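Local coordinates for Pex protein (Anabaena sp. PCC 7120, PDB 2DQL) that is associated with the cyanobacterial circadian clock and, as a PadR-like winged-helix protein, probably binds DNA to regulate transcription, at residues 25-29 with 102-107; 48-52 with 109-114; 70-75 with 87-92. Residues are numbered along the deposited sequence.

Interaction 1: 25-29 with 102-107; sequences CYILY and LARLWQ
Two helical segments, 25-29 of helix 20-31 and 102-107 of helix 96-112, cross at -109° with their axes 7.6 Å apart at closest approach. The nearest alpha carbons are those of Tyr29 and Ala103, 4.5 Å apart: the small Ala103 lets the backbones close in, its CB lying 3.8 Å from Tyr29 CA. Trp106 (chi1 t, chi2 -109°) lays its indole across the first helix. Tyr26 (t, chi2 65°) turns its edge to the indole face in a T-shaped pair, centroid to six-membered-ring centroid 5.1 Å, planes at 60°; its CB also makes a CH-pi contact, 3.9 Å from that centroid. Tyr29 (t, chi2 74°) brings CG to 3.6 Å from Trp106 CD1, the rings inclined at 44°. Cys25 CB lies 3.2 Å from Leu102 O and 3.8 Å from Trp106 CB; chi1 m puts its SG 4.0 Å from Leu102 CB. Leu28 and Leu102, both mt, meet CD1 to CD1 at 3.5 Å. The Tyr26 hydroxyl hydrogen-bonds to Leu41 O, while Ile6 of the second subunit packs on Cys25. The cluster of Tyr26, Tyr29 and Trp106 joins a helix of the winged-helix domain to the C-terminal helix, which in PadR-like proteins commonly serves dimerisation.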
ATOM      1  N   CYS A  25      15.444  -2.859   3.859  1.00 14.17           N
ATOM      2  CA  CYS A  25      15.881  -4.146   4.389  1.00 13.97           C
ATOM      3  C   CYS A  25      16.096  -5.164   3.270  1.00 13.70           C
ATOM      4  O   CYS A  25      17.058  -5.934   3.299  1.00 13.52           O
ATOM      5  CB  CYS A  25      14.860  -4.671   5.399  1.00 15.02           C
ATOM      6  SG  CYS A  25      14.667  -3.583   6.821  1.00 16.29           S
ATOM      7  N   TYR A  26      15.205  -5.162   2.283  1.00 13.40           N
ATOM      8  CA  TYR A  26      15.331  -6.073   1.148  1.00 13.14           C
ATOM      9  C   TYR A  26      16.628  -5.779   0.387  1.00 12.84           C
ATOM     10  O   TYR A  26      17.385  -6.691   0.046  1.00 12.20           O
ATOM     11  CB  TYR A  26      14.139  -5.920   0.196  1.00 14.40           C
ATOM     12  CG  TYR A  26      14.418  -6.446  -1.197  1.00 14.52           C
ATOM     13  CD1 TYR A  26      14.649  -7.801  -1.423  1.00 15.13           C
ATOM     14  CD2 TYR A  26      14.529  -5.568  -2.277  1.00 15.48           C
ATOM     15  CE1 TYR A  26      14.994  -8.271  -2.691  1.00 15.35           C
ATOM     16  CE2 TYR A  26      14.875  -6.023  -3.541  1.00 15.89           C
ATOM     17  CZ  TYR A  26      15.109  -7.372  -3.742  1.00 15.84           C
ATOM     18  OH  TYR A  26      15.482  -7.813  -4.986  1.00 17.24           O
ATOM     19  N   ILE A  27      16.884  -4.504   0.125  1.00 12.71           N
ATOM     20  CA  ILE A  27      18.090  -4.138  -0.599  1.00 12.51           C
ATOM     21  C   ILE A  27      19.347  -4.599   0.141  1.00 12.93           C
ATOM     22  O   ILE A  27      20.257  -5.150  -0.473  1.00 12.80           O
ATOM     23  CB  ILE A  27      18.126  -2.617  -0.870  1.00 12.58           C
ATOM     24  CG1 ILE A  27      17.032  -2.280  -1.888  1.00 13.30           C
ATOM     25  CG2 ILE A  27      19.509  -2.190  -1.410  1.00 12.71           C
ATOM     26  CD1 ILE A  27      16.723  -0.806  -2.022  1.00 14.18           C
ATOM     27  N   LEU A  28      19.398  -4.390   1.454  1.00 13.00           N
ATOM     28  CA  LEU A  28      20.568  -4.824   2.220  1.00 13.11           C
ATOM     29  C   LEU A  28      20.694  -6.343   2.190  1.00 13.77           C
ATOM     30  O   LEU A  28      21.801  -6.879   2.141  1.00 13.95           O
ATOM     31  CB  LEU A  28      20.489  -4.324   3.659  1.00 13.29           C
ATOM     32  CG  LEU A  28      20.728  -2.821   3.800  1.00 13.58           C
ATOM     33  CD1 LEU A  28      20.465  -2.391   5.233  1.00 14.19           C
ATOM     34  CD2 LEU A  28      22.159  -2.495   3.392  1.00 14.24           C
ATOM     35  N   TYR A  29      19.557  -7.037   2.229  1.00 13.75           N
ATOM     36  CA  TYR A  29      19.547  -8.494   2.156  1.00 14.41           C
ATOM     37  C   TYR A  29      20.258  -8.948   0.873  1.00 13.96           C
ATOM     38  O   TYR A  29      21.089  -9.865   0.892  1.00 13.77           O
ATOM     39  CB  TYR A  29      18.100  -8.997   2.152  1.00 15.39           C
ATOM     40  CG  TYR A  29      17.940 -10.425   1.678  1.00 17.09           C
ATOM     41  CD1 TYR A  29      18.315 -11.496   2.484  1.00 17.71           C
ATOM     42  CD2 TYR A  29      17.422 -10.700   0.414  1.00 17.78           C
ATOM     43  CE1 TYR A  29      18.178 -12.813   2.040  1.00 18.58           C
ATOM     44  CE2 TYR A  29      17.280 -12.009  -0.039  1.00 19.08           C
ATOM     45  CZ  TYR A  29      17.661 -13.057   0.781  1.00 18.94           C
ATOM     46  OH  TYR A  29      17.525 -14.353   0.332  1.00 20.40           O
ATOM     47  N   LEU A 102      19.037  -5.847   9.742  1.00 19.51           N
ATOM     48  CA  LEU A 102      17.942  -5.339   8.926  1.00 18.84           C
ATOM     49  C   LEU A 102      17.504  -6.381   7.905  1.00 18.68           C
ATOM     50  O   LEU A 102      16.320  -6.490   7.582  1.00 18.27           O
ATOM     51  CB  LEU A 102      18.368  -4.044   8.224  1.00 18.94           C
ATOM     52  CG  LEU A 102      18.647  -2.881   9.181  1.00 19.20           C
ATOM     53  CD1 LEU A 102      19.111  -1.674   8.402  1.00 19.92           C
ATOM     54  CD2 LEU A 102      17.379  -2.551   9.964  1.00 19.91           C
ATOM     55  N   ALA A 103      18.460  -7.152   7.399  1.00 18.66           N
ATOM     56  CA  ALA A 103      18.145  -8.187   6.424  1.00 19.59           C
ATOM     57  C   ALA A 103      17.234  -9.232   7.065  1.00 20.22           C
ATOM     58  O   ALA A 103      16.338  -9.772   6.415  1.00 20.53           O
ATOM     59  CB  ALA A 103      19.429  -8.842   5.922  1.00 19.46           C
ATOM     60  N   ARG A 104      17.467  -9.514   8.344  1.00 20.99           N
ATOM     61  CA  ARG A 104      16.652 -10.487   9.059  1.00 21.83           C
ATOM     62  C   ARG A 104      15.207 -10.004   9.139  1.00 21.76           C
ATOM     63  O   ARG A 104      14.278 -10.806   9.089  1.00 21.46           O
ATOM     64  CB  ARG A 104      17.208 -10.732  10.466  1.00 23.27           C
ATOM     65  CG  ARG A 104      18.363 -11.734  10.510  1.00 25.72           C
ATOM     66  CD  ARG A 104      18.739 -12.093  11.949  1.00 27.84           C
ATOM     67  NE  ARG A 104      19.708 -11.169  12.534  1.00 29.49           N
ATOM     68  CZ  ARG A 104      21.008 -11.176  12.255  1.00 30.10           C
ATOM     69  NH1 ARG A 104      21.503 -12.060  11.397  1.00 30.62           N
ATOM     70  NH2 ARG A 104      21.818 -10.300  12.834  1.00 30.90           N
ATOM     71  N   LEU A 105      15.019  -8.693   9.256  1.00 21.37           N
ATOM     72  CA  LEU A 105      13.667  -8.139   9.311  1.00 21.40           C
ATOM     73  C   LEU A 105      12.949  -8.434   7.996  1.00 21.39           C
ATOM     74  O   LEU A 105      11.758  -8.747   7.983  1.00 21.42           O
ATOM     75  CB  LEU A 105      13.712  -6.629   9.566  1.00 21.26           C
ATOM     76  CG  LEU A 105      14.300  -6.194  10.913  1.00 21.54           C
ATOM     77  CD1 LEU A 105      14.239  -4.672  11.045  1.00 20.92           C
ATOM     78  CD2 LEU A 105      13.523  -6.864  12.050  1.00 21.88           C
ATOM     79  N   TRP A 106      13.679  -8.340   6.890  1.00 21.55           N
ATOM     80  CA  TRP A 106      13.108  -8.620   5.579  1.00 21.99           C
ATOM     81  C   TRP A 106      12.729 -10.093   5.480  1.00 22.89           C
ATOM     82  O   TRP A 106      11.610 -10.431   5.098  1.00 22.66           O
ATOM     83  CB  TRP A 106      14.107  -8.271   4.469  1.00 20.86           C
ATOM     84  CG  TRP A 106      13.809  -8.952   3.161  1.00 20.05           C
ATOM     85  CD1 TRP A 106      14.523  -9.964   2.582  1.00 19.16           C
ATOM     86  CD2 TRP A 106      12.690  -8.706   2.300  1.00 19.64           C
ATOM     87  NE1 TRP A 106      13.918 -10.365   1.414  1.00 19.12           N
ATOM     88  CE2 TRP A 106      12.790  -9.609   1.217  1.00 19.57           C
ATOM     89  CE3 TRP A 106      11.612  -7.811   2.340  1.00 19.52           C
ATOM     90  CZ2 TRP A 106      11.851  -9.644   0.181  1.00 19.77           C
ATOM     91  CZ3 TRP A 106      10.679  -7.844   1.309  1.00 19.68           C
ATOM     92  CH2 TRP A 106      10.806  -8.756   0.243  1.00 19.60           C
ATOM     93  N   GLN A 107      13.662 -10.971   5.832  1.00 24.11           N
ATOM     94  CA  GLN A 107      13.405 -12.403   5.758  1.00 26.04           C
ATOM     95  C   GLN A 107      12.181 -12.814   6.580  1.00 26.76           C
ATOM     96  O   GLN A 107      11.362 -13.609   6.125  1.00 26.99           O
ATOM     97  CB  GLN A 107      14.640 -13.183   6.210  1.00 26.81           C
ATOM     98  CG  GLN A 107      15.875 -12.869   5.376  1.00 28.50           C
ATOM     99  CD  GLN A 107      17.066 -13.726   5.745  1.00 29.64           C
ATOM    100  OE1 GLN A 107      17.058 -14.943   5.541  1.00 31.00           O
ATOM    101  NE2 GLN A 107      18.098 -13.097   6.297  1.00 30.18           N
TER

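Interaction 2: 48-52 with 109-114; sequences EHPTY and YIYVRT
Segment 48-52 leaves helix 38-48 and meets the C-terminal end of helix 96-112, which is helical through Val112 and leaves helical phi/psi at Arg113. The backbones stay well apart, the nearest alpha carbons being those of His49 and Thr114 at 8.5 Å, so side chains bridge the gap and bury 277 Å² in all. Glu48 closes the helix, and its OE2 accepts a hydrogen bond from Gln44. At His49 the chain becomes extended (phi/psi -137/81) and the ring (chi1 m, chi2 -70°) turns a face to Ile110, whose CG1 makes a CH-pi contact 3.6 Å from the ring centroid and 19° off its normal. A type I beta turn runs from His49 to Tyr52 through Pro50 (-47/-21) and Thr51 (-95/12), closed by Tyr52 N to His49 O at 2.8 Å; Thr51 pairs through its backbone with Thr16. Tyr52, back in extended conformation (-130/155), points its ring (m, chi2 -92°) at the helix end. The Ile110 side chain (t, chi2 p) lies over one face, Tyr52 CE1 is 4.2 Å from Tyr109 CE2, and Thr114 OG1 lies near the ring plane, 3.6 Å from Tyr52 CE2. Tyr52 OH lies 3.1 Å from Arg113 NE and 3.3 Å from Arg113 O. Side chains of both Tyr52 and Arg113 touch Thr16 on the neighbouring strand 16-17. Far from the hairpin of the wing, this is a type I beta turn linking helix 38-48 to strand 52-53, packed by an aromatic side chain against the end of the C-terminal helix.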
ATOM      1  N   GLU A  48      12.111 -13.680  -7.376  1.00 33.90           N
ATOM      2  CA  GLU A  48      12.132 -14.466  -6.145  1.00 34.19           C
ATOM      3  C   GLU A  48      10.797 -14.468  -5.412  1.00 33.91           C
ATOM      4  O   GLU A  48      10.442 -15.451  -4.762  1.00 33.86           O
ATOM      5  CB  GLU A  48      13.214 -13.947  -5.194  1.00 35.00           C
ATOM      6  CG  GLU A  48      14.631 -14.321  -5.585  1.00 36.04           C
ATOM      7  CD  GLU A  48      15.659 -13.803  -4.594  1.00 36.83           C
ATOM      8  OE1 GLU A  48      15.487 -14.029  -3.375  1.00 37.39           O
ATOM      9  OE2 GLU A  48      16.642 -13.173  -5.035  1.00 37.21           O
ATOM     10  N   HIS A  49      10.064 -13.366  -5.508  1.00 33.72           N
ATOM     11  CA  HIS A  49       8.776 -13.245  -4.835  1.00 33.56           C
ATOM     12  C   HIS A  49       7.757 -12.610  -5.775  1.00 33.26           C
ATOM     13  O   HIS A  49       7.493 -11.410  -5.702  1.00 32.97           O
ATOM     14  CB  HIS A  49       8.938 -12.397  -3.573  1.00 34.11           C
ATOM     15  CG  HIS A  49       9.962 -12.931  -2.622  1.00 34.54           C
ATOM     16  ND1 HIS A  49       9.769 -14.086  -1.893  1.00 34.81           N
ATOM     17  CD2 HIS A  49      11.207 -12.498  -2.318  1.00 34.72           C
ATOM     18  CE1 HIS A  49      10.854 -14.341  -1.183  1.00 35.03           C
ATOM     19  NE2 HIS A  49      11.742 -13.393  -1.423  1.00 34.76           N
ATOM     20  N   PRO A  50       7.170 -13.420  -6.670  1.00 33.16           N
ATOM     21  CA  PRO A  50       6.171 -13.010  -7.664  1.00 33.05           C
ATOM     22  C   PRO A  50       5.018 -12.145  -7.150  1.00 32.73           C
ATOM     23  O   PRO A  50       4.376 -11.444  -7.933  1.00 33.09           O
ATOM     24  CB  PRO A  50       5.678 -14.344  -8.221  1.00 33.19           C
ATOM     25  CG  PRO A  50       6.892 -15.198  -8.141  1.00 33.25           C
ATOM     26  CD  PRO A  50       7.425 -14.869  -6.766  1.00 33.17           C
ATOM     27  N   THR A  51       4.750 -12.188  -5.849  1.00 32.24           N
ATOM     28  CA  THR A  51       3.655 -11.398  -5.287  1.00 31.69           C
ATOM     29  C   THR A  51       4.111 -10.049  -4.735  1.00 30.74           C
ATOM     30  O   THR A  51       3.355  -9.362  -4.045  1.00 30.87           O
ATOM     31  CB  THR A  51       2.918 -12.167  -4.163  1.00 31.94           C
ATOM     32  OG1 THR A  51       3.821 -12.428  -3.082  1.00 32.83           O
ATOM     33  CG2 THR A  51       2.364 -13.484  -4.695  1.00 32.43           C
ATOM     34  N   TYR A  52       5.349  -9.674  -5.042  1.00 29.46           N
ATOM     35  CA  TYR A  52       5.898  -8.403  -4.586  1.00 28.15           C
ATOM     36  C   TYR A  52       6.525  -7.620  -5.729  1.00 26.78           C
ATOM     37  O   TYR A  52       6.939  -8.191  -6.737  1.00 26.61           O
ATOM     38  CB  TYR A  52       6.947  -8.640  -3.497  1.00 28.95           C
ATOM     39  CG  TYR A  52       6.354  -9.103  -2.192  1.00 29.61           C
ATOM     40  CD1 TYR A  52       5.997  -8.187  -1.203  1.00 29.94           C
ATOM     41  CD2 TYR A  52       6.105 -10.454  -1.965  1.00 30.43           C
ATOM     42  CE1 TYR A  52       5.406  -8.607  -0.018  1.00 30.57           C
ATOM     43  CE2 TYR A  52       5.511 -10.884  -0.787  1.00 30.95           C
ATOM     44  CZ  TYR A  52       5.166  -9.958   0.180  1.00 30.95           C
ATOM     45  OH  TYR A  52       4.582 -10.391   1.347  1.00 31.98           O
ATOM     46  N   TYR A 109       9.734 -10.795   7.509  1.00 30.75           N
ATOM     47  CA  TYR A 109       8.610 -10.100   6.893  1.00 31.88           C
ATOM     48  C   TYR A 109       8.042 -10.886   5.715  1.00 33.26           C
ATOM     49  O   TYR A 109       6.826 -11.049   5.585  1.00 33.30           O
ATOM     50  CB  TYR A 109       9.070  -8.726   6.405  1.00 31.15           C
ATOM     51  CG  TYR A 109       8.034  -7.948   5.627  1.00 30.59           C
ATOM     52  CD1 TYR A 109       7.068  -7.183   6.281  1.00 30.21           C
ATOM     53  CD2 TYR A 109       8.035  -7.957   4.233  1.00 30.20           C
ATOM     54  CE1 TYR A 109       6.132  -6.439   5.563  1.00 30.13           C
ATOM     55  CE2 TYR A 109       7.103  -7.218   3.507  1.00 30.18           C
ATOM     56  CZ  TYR A 109       6.159  -6.460   4.178  1.00 30.03           C
ATOM     57  OH  TYR A 109       5.265  -5.700   3.460  1.00 30.15           O
ATOM     58  N   ILE A 110       8.939 -11.368   4.862  1.00 34.91           N
ATOM     59  CA  ILE A 110       8.561 -12.118   3.672  1.00 37.01           C
ATOM     60  C   ILE A 110       8.154 -13.555   3.996  1.00 38.44           C
ATOM     61  O   ILE A 110       7.395 -14.174   3.250  1.00 38.62           O
ATOM     62  CB  ILE A 110       9.725 -12.133   2.651  1.00 37.14           C
ATOM     63  CG1 ILE A 110       9.222 -12.604   1.290  1.00 37.52           C
ATOM     64  CG2 ILE A 110      10.840 -13.040   3.139  1.00 37.28           C
ATOM     65  CD1 ILE A 110       8.262 -11.639   0.643  1.00 37.73           C
ATOM     66  N   TYR A 111       8.663 -14.081   5.105  1.00 40.06           N
ATOM     67  CA  TYR A 111       8.342 -15.443   5.520  1.00 42.01           C
ATOM     68  C   TYR A 111       6.883 -15.529   5.957  1.00 43.23           C
ATOM     69  O   TYR A 111       6.123 -16.362   5.462  1.00 43.42           O
ATOM     70  CB  TYR A 111       9.247 -15.868   6.680  1.00 42.39           C
ATOM     71  CG  TYR A 111       8.952 -17.252   7.217  1.00 43.06           C
ATOM     72  CD1 TYR A 111       9.294 -18.393   6.489  1.00 43.32           C
ATOM     73  CD2 TYR A 111       8.315 -17.421   8.446  1.00 43.32           C
ATOM     74  CE1 TYR A 111       9.006 -19.671   6.974  1.00 43.58           C
ATOM     75  CE2 TYR A 111       8.022 -18.692   8.938  1.00 43.61           C
ATOM     76  CZ  TYR A 111       8.371 -19.810   8.198  1.00 43.74           C
ATOM     77  OH  TYR A 111       8.083 -21.068   8.683  1.00 44.15           O
ATOM     78  N   VAL A 112       6.502 -14.656   6.882  1.00 44.72           N
ATOM     79  CA  VAL A 112       5.144 -14.618   7.415  1.00 46.32           C
ATOM     80  C   VAL A 112       4.094 -14.266   6.362  1.00 47.36           C
ATOM     81  O   VAL A 112       2.974 -14.778   6.400  1.00 47.50           O
ATOM     82  CB  VAL A 112       5.036 -13.595   8.572  1.00 46.24           C
ATOM     83  CG1 VAL A 112       3.633 -13.613   9.159  1.00 46.40           C
ATOM     84  CG2 VAL A 112       6.069 -13.912   9.644  1.00 46.47           C
ATOM     85  N   ARG A 113       4.459 -13.395   5.427  1.00 48.61           N
ATOM     86  CA  ARG A 113       3.538 -12.968   4.376  1.00 49.91           C
ATOM     87  C   ARG A 113       3.661 -13.786   3.093  1.00 50.72           C
ATOM     88  O   ARG A 113       3.222 -13.346   2.030  1.00 50.92           O
ATOM     89  CB  ARG A 113       3.768 -11.488   4.051  1.00 49.95           C
ATOM     90  CG  ARG A 113       3.374 -10.526   5.161  1.00 50.24           C
ATOM     91  CD  ARG A 113       3.903  -9.124   4.880  1.00 50.46           C
ATOM     92  NE  ARG A 113       3.483  -8.613   3.578  1.00 50.68           N
ATOM     93  CZ  ARG A 113       2.229  -8.301   3.260  1.00 50.85           C
ATOM     94  NH1 ARG A 113       1.944  -7.843   2.048  1.00 50.90           N
ATOM     95  NH2 ARG A 113       1.261  -8.443   4.155  1.00 51.00           N
ATOM     96  N   THR A 114       4.253 -14.973   3.188  1.00 51.62           N
ATOM     97  CA  THR A 114       4.419 -15.818   2.010  1.00 52.47           C
ATOM     98  C   THR A 114       4.507 -17.298   2.368  1.00 52.98           C
ATOM     99  O   THR A 114       4.451 -18.160   1.490  1.00 53.20           O
ATOM    100  CB  THR A 114       5.688 -15.419   1.222  1.00 52.57           C
ATOM    101  OG1 THR A 114       5.686 -14.002   1.000  1.00 52.74           O
ATOM    102  CG2 THR A 114       5.731 -16.131  -0.123  1.00 52.66           C
TER

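Interaction 3: 70-75 with 87-92; sequences RAITGY and RMYQVS
Four backbone hydrogen bonds pair strand segments 72-75 and 87-91: Thr73 N to Gln90 O 2.8 Å, Gln90 N to Thr73 O 3.0 Å, Tyr75 N to Met88 O 3.0 Å and Met88 N to Tyr75 O 2.9 Å. Beyond them, Ser92 N donates to Ala71 O and Ser92 OG (chi1 m) to Arg70 O, both at 2.8 Å. A water links Thr73 OG1 (2.7 Å) and Val91 O (2.9 Å). The strands run antiparallel at 155°, axes 4.5 Å apart, with Ile72-Val91 and Gly74-Tyr89 as non-hydrogen-bonded pairs. Arg70, at positive phi (62/29), ends helix 56-68 in a Schellman motif. Thr73, Tyr75, Met88 and Gln90 share one face, where Met88 CB lies 4.0 Å from the centroid of the Tyr75 ring (chi1 p) in a CH-pi contact; the Tyr75 hydroxyl hydrogen-bonds to Glu35. Tyr89 (m) lies on the other face, its CD1 3.6 Å from Ile72 CD1 (pt), and both side chains pack on Leu31 of helix 20-31. Arg87 (chi1 t, chi2 p) sets NH1 3.3 Å from Tyr75 CA. The pairing forms the base of a two-stranded beta hairpin, the wing of the winged helix-turn-helix fold.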
ATOM      1  N   ARG A  70      25.605   6.267   4.847  1.00 22.98           N
ATOM      2  CA  ARG A  70      26.885   5.612   4.580  1.00 22.71           C
ATOM      3  C   ARG A  70      26.800   4.102   4.772  1.00 21.72           C
ATOM      4  O   ARG A  70      27.798   3.462   5.108  1.00 21.43           O
ATOM      5  CB  ARG A  70      27.970   6.166   5.511  1.00 24.11           C
ATOM      6  CG  ARG A  70      27.970   7.681   5.673  1.00 25.84           C
ATOM      7  CD  ARG A  70      28.243   8.403   4.366  1.00 27.18           C
ATOM      8  NE  ARG A  70      28.320   9.853   4.560  1.00 28.89           N
ATOM      9  CZ  ARG A  70      28.514  10.731   3.581  1.00 29.11           C
ATOM     10  NH1 ARG A  70      28.656  10.315   2.332  1.00 30.05           N
ATOM     11  NH2 ARG A  70      28.569  12.029   3.852  1.00 29.79           N
ATOM     12  N   ALA A  71      25.613   3.535   4.559  1.00 19.90           N
ATOM     13  CA  ALA A  71      25.412   2.100   4.724  1.00 18.52           C
ATOM     14  C   ALA A  71      25.842   1.330   3.484  1.00 17.60           C
ATOM     15  O   ALA A  71      26.084   0.123   3.544  1.00 16.89           O
ATOM     16  CB  ALA A  71      23.947   1.811   5.036  1.00 18.37           C
ATOM     17  N   ILE A  72      25.911   2.028   2.357  1.00 16.89           N
ATOM     18  CA  ILE A  72      26.339   1.409   1.112  1.00 16.30           C
ATOM     19  C   ILE A  72      27.251   2.367   0.355  1.00 16.55           C
ATOM     20  O   ILE A  72      27.244   3.580   0.599  1.00 16.15           O
ATOM     21  CB  ILE A  72      25.139   1.028   0.178  1.00 15.68           C
ATOM     22  CG1 ILE A  72      24.398   2.290  -0.293  1.00 15.47           C
ATOM     23  CG2 ILE A  72      24.183   0.080   0.905  1.00 15.43           C
ATOM     24  CD1 ILE A  72      23.318   2.015  -1.346  1.00 15.46           C
ATOM     25  N   THR A  73      28.056   1.813  -0.540  1.00 16.61           N
ATOM     26  CA  THR A  73      28.947   2.614  -1.364  1.00 16.66           C
ATOM     27  C   THR A  73      28.557   2.358  -2.811  1.00 16.93           C
ATOM     28  O   THR A  73      28.156   1.254  -3.169  1.00 16.56           O
ATOM     29  CB  THR A  73      30.434   2.211  -1.194  1.00 17.15           C
ATOM     30  OG1 THR A  73      30.595   0.828  -1.526  1.00 17.79           O
ATOM     31  CG2 THR A  73      30.896   2.433   0.235  1.00 17.79           C
ATOM     32  N   GLY A  74      28.657   3.387  -3.639  1.00 16.91           N
ATOM     33  CA  GLY A  74      28.329   3.214  -5.036  1.00 16.95           C
ATOM     34  C   GLY A  74      29.545   3.518  -5.882  1.00 17.58           C
ATOM     35  O   GLY A  74      30.407   4.288  -5.466  1.00 17.55           O
ATOM     36  N   TYR A  75      29.626   2.900  -7.055  1.00 18.05           N
ATOM     37  CA  TYR A  75      30.737   3.137  -7.965  1.00 18.98           C
ATOM     38  C   TYR A  75      30.311   2.769  -9.382  1.00 19.38           C
ATOM     39  O   TYR A  75      29.334   2.045  -9.574  1.00 18.74           O
ATOM     40  CB  TYR A  75      31.971   2.327  -7.536  1.00 19.52           C
ATOM     41  CG  TYR A  75      31.957   0.872  -7.945  1.00 20.72           C
ATOM     42  CD1 TYR A  75      32.495   0.469  -9.166  1.00 21.28           C
ATOM     43  CD2 TYR A  75      31.406  -0.101  -7.116  1.00 20.97           C
ATOM     44  CE1 TYR A  75      32.488  -0.867  -9.552  1.00 21.64           C
ATOM     45  CE2 TYR A  75      31.391  -1.444  -7.493  1.00 21.29           C
ATOM     46  CZ  TYR A  75      31.935  -1.817  -8.712  1.00 21.44           C
ATOM     47  OH  TYR A  75      31.923  -3.135  -9.100  1.00 22.30           O
ATOM     48  N   ARG A  87      25.904   1.576 -12.624  1.00 20.98           N
ATOM     49  CA  ARG A  87      26.125   2.032 -11.256  1.00 20.15           C
ATOM     50  C   ARG A  87      25.894   0.863 -10.295  1.00 20.01           C
ATOM     51  O   ARG A  87      24.773   0.368 -10.167  1.00 19.74           O
ATOM     52  CB  ARG A  87      25.171   3.179 -10.923  1.00 20.90           C
ATOM     53  CG  ARG A  87      25.460   3.885  -9.604  1.00 21.58           C
ATOM     54  CD  ARG A  87      26.778   4.642  -9.659  1.00 23.89           C
ATOM     55  NE  ARG A  87      27.030   5.423  -8.449  1.00 24.29           N
ATOM     56  CZ  ARG A  87      28.201   5.990  -8.166  1.00 25.03           C
ATOM     57  NH1 ARG A  87      29.219   5.861  -9.001  1.00 25.58           N
ATOM     58  NH2 ARG A  87      28.357   6.683  -7.047  1.00 25.76           N
ATOM     59  N   MET A  88      26.962   0.436  -9.627  1.00 18.96           N
ATOM     60  CA  MET A  88      26.905  -0.685  -8.692  1.00 18.32           C
ATOM     61  C   MET A  88      26.915  -0.237  -7.236  1.00 18.07           C
ATOM     62  O   MET A  88      27.471   0.804  -6.899  1.00 18.27           O
ATOM     63  CB  MET A  88      28.100  -1.608  -8.922  1.00 18.44           C
ATOM     64  CG  MET A  88      28.250  -2.118 -10.348  1.00 18.52           C
ATOM     65  SD  MET A  88      26.933  -3.235 -10.856  1.00 19.29           S
ATOM     66  CE  MET A  88      27.082  -4.513  -9.632  1.00 18.15           C
ATOM     67  N   TYR A  89      26.314  -1.048  -6.373  1.00 16.60           N
ATOM     68  CA  TYR A  89      26.253  -0.750  -4.949  1.00 16.44           C
ATOM     69  C   TYR A  89      26.785  -1.923  -4.137  1.00 16.49           C
ATOM     70  O   TYR A  89      26.598  -3.074  -4.517  1.00 16.48           O
ATOM     71  CB  TYR A  89      24.806  -0.479  -4.529  1.00 15.62           C
ATOM     72  CG  TYR A  89      24.194   0.713  -5.223  1.00 15.69           C
ATOM     73  CD1 TYR A  89      24.457   2.007  -4.783  1.00 15.76           C
ATOM     74  CD2 TYR A  89      23.389   0.547  -6.352  1.00 15.82           C
ATOM     75  CE1 TYR A  89      23.933   3.117  -5.457  1.00 15.68           C
ATOM     76  CE2 TYR A  89      22.863   1.651  -7.034  1.00 16.14           C
ATOM     77  CZ  TYR A  89      23.143   2.930  -6.579  1.00 15.92           C
ATOM     78  OH  TYR A  89      22.647   4.024  -7.264  1.00 16.27           O
ATOM     79  N   GLN A  90      27.436  -1.616  -3.019  1.00 17.09           N
ATOM     80  CA  GLN A  90      27.977  -2.638  -2.116  1.00 17.69           C
ATOM     81  C   GLN A  90      27.701  -2.186  -0.695  1.00 17.39           C
ATOM     82  O   GLN A  90      27.665  -0.994  -0.422  1.00 16.94           O
ATOM     83  CB  GLN A  90      29.496  -2.773  -2.255  1.00 18.98           C
ATOM     84  CG  GLN A  90      29.998  -3.223  -3.598  1.00 20.90           C
ATOM     85  CD  GLN A  90      31.473  -3.600  -3.550  1.00 21.97           C
ATOM     86  OE1 GLN A  90      32.231  -3.109  -2.706  1.00 23.40           O
ATOM     87  NE2 GLN A  90      31.885  -4.462  -4.465  1.00 22.55           N
ATOM     88  N   VAL A  91      27.511  -3.124   0.221  1.00 16.86           N
ATOM     89  CA  VAL A  91      27.286  -2.725   1.602  1.00 17.51           C
ATOM     90  C   VAL A  91      28.610  -2.168   2.120  1.00 17.34           C
ATOM     91  O   VAL A  91      29.675  -2.676   1.769  1.00 17.32           O
ATOM     92  CB  VAL A  91      26.899  -3.921   2.489  1.00 17.90           C
ATOM     93  CG1 VAL A  91      26.688  -3.453   3.916  1.00 18.58           C
ATOM     94  CG2 VAL A  91      25.650  -4.579   1.962  1.00 19.16           C
ATOM     95  N   SER A  92      28.552  -1.120   2.931  1.00 17.79           N
ATOM     96  CA  SER A  92      29.774  -0.554   3.491  1.00 18.28           C
ATOM     97  C   SER A  92      30.334  -1.578   4.478  1.00 18.80           C
ATOM     98  O   SER A  92      29.590  -2.192   5.238  1.00 18.26           O
ATOM     99  CB  SER A  92      29.478   0.775   4.193  1.00 18.50           C
ATOM    100  OG  SER A  92      29.052   1.752   3.254  1.00 19.63           O
TER
HETATM  101  O   HOH W   1      31.571  -1.090   0.176  1.00 19.93           O

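In the fold
Interactions 1 and 2 lie along one helix, 96-112, with centres 12 Å apart, and they touch where Trp106 CZ2 comes within 3.8 Å of His49 CD2, so Trp106 of interaction 1 packs against the first residue of the turn in interaction 2. Interaction 3 adjoins interaction 1 through Leu28 CD2 and Ile72 CG2, 4.1 Å apart, their centres being 16 Å apart. It does not reach interaction 2: their nearest atoms are about 14 Å apart, and the two lie on opposite sides of the chain's centre. Strand 86-91 leads, after the short link 92-95, into helix 96-112 of the other two contacts. A phosphate ion, probably from the crystallisation liquor, lies about 6 Å from the Arg87 side chain.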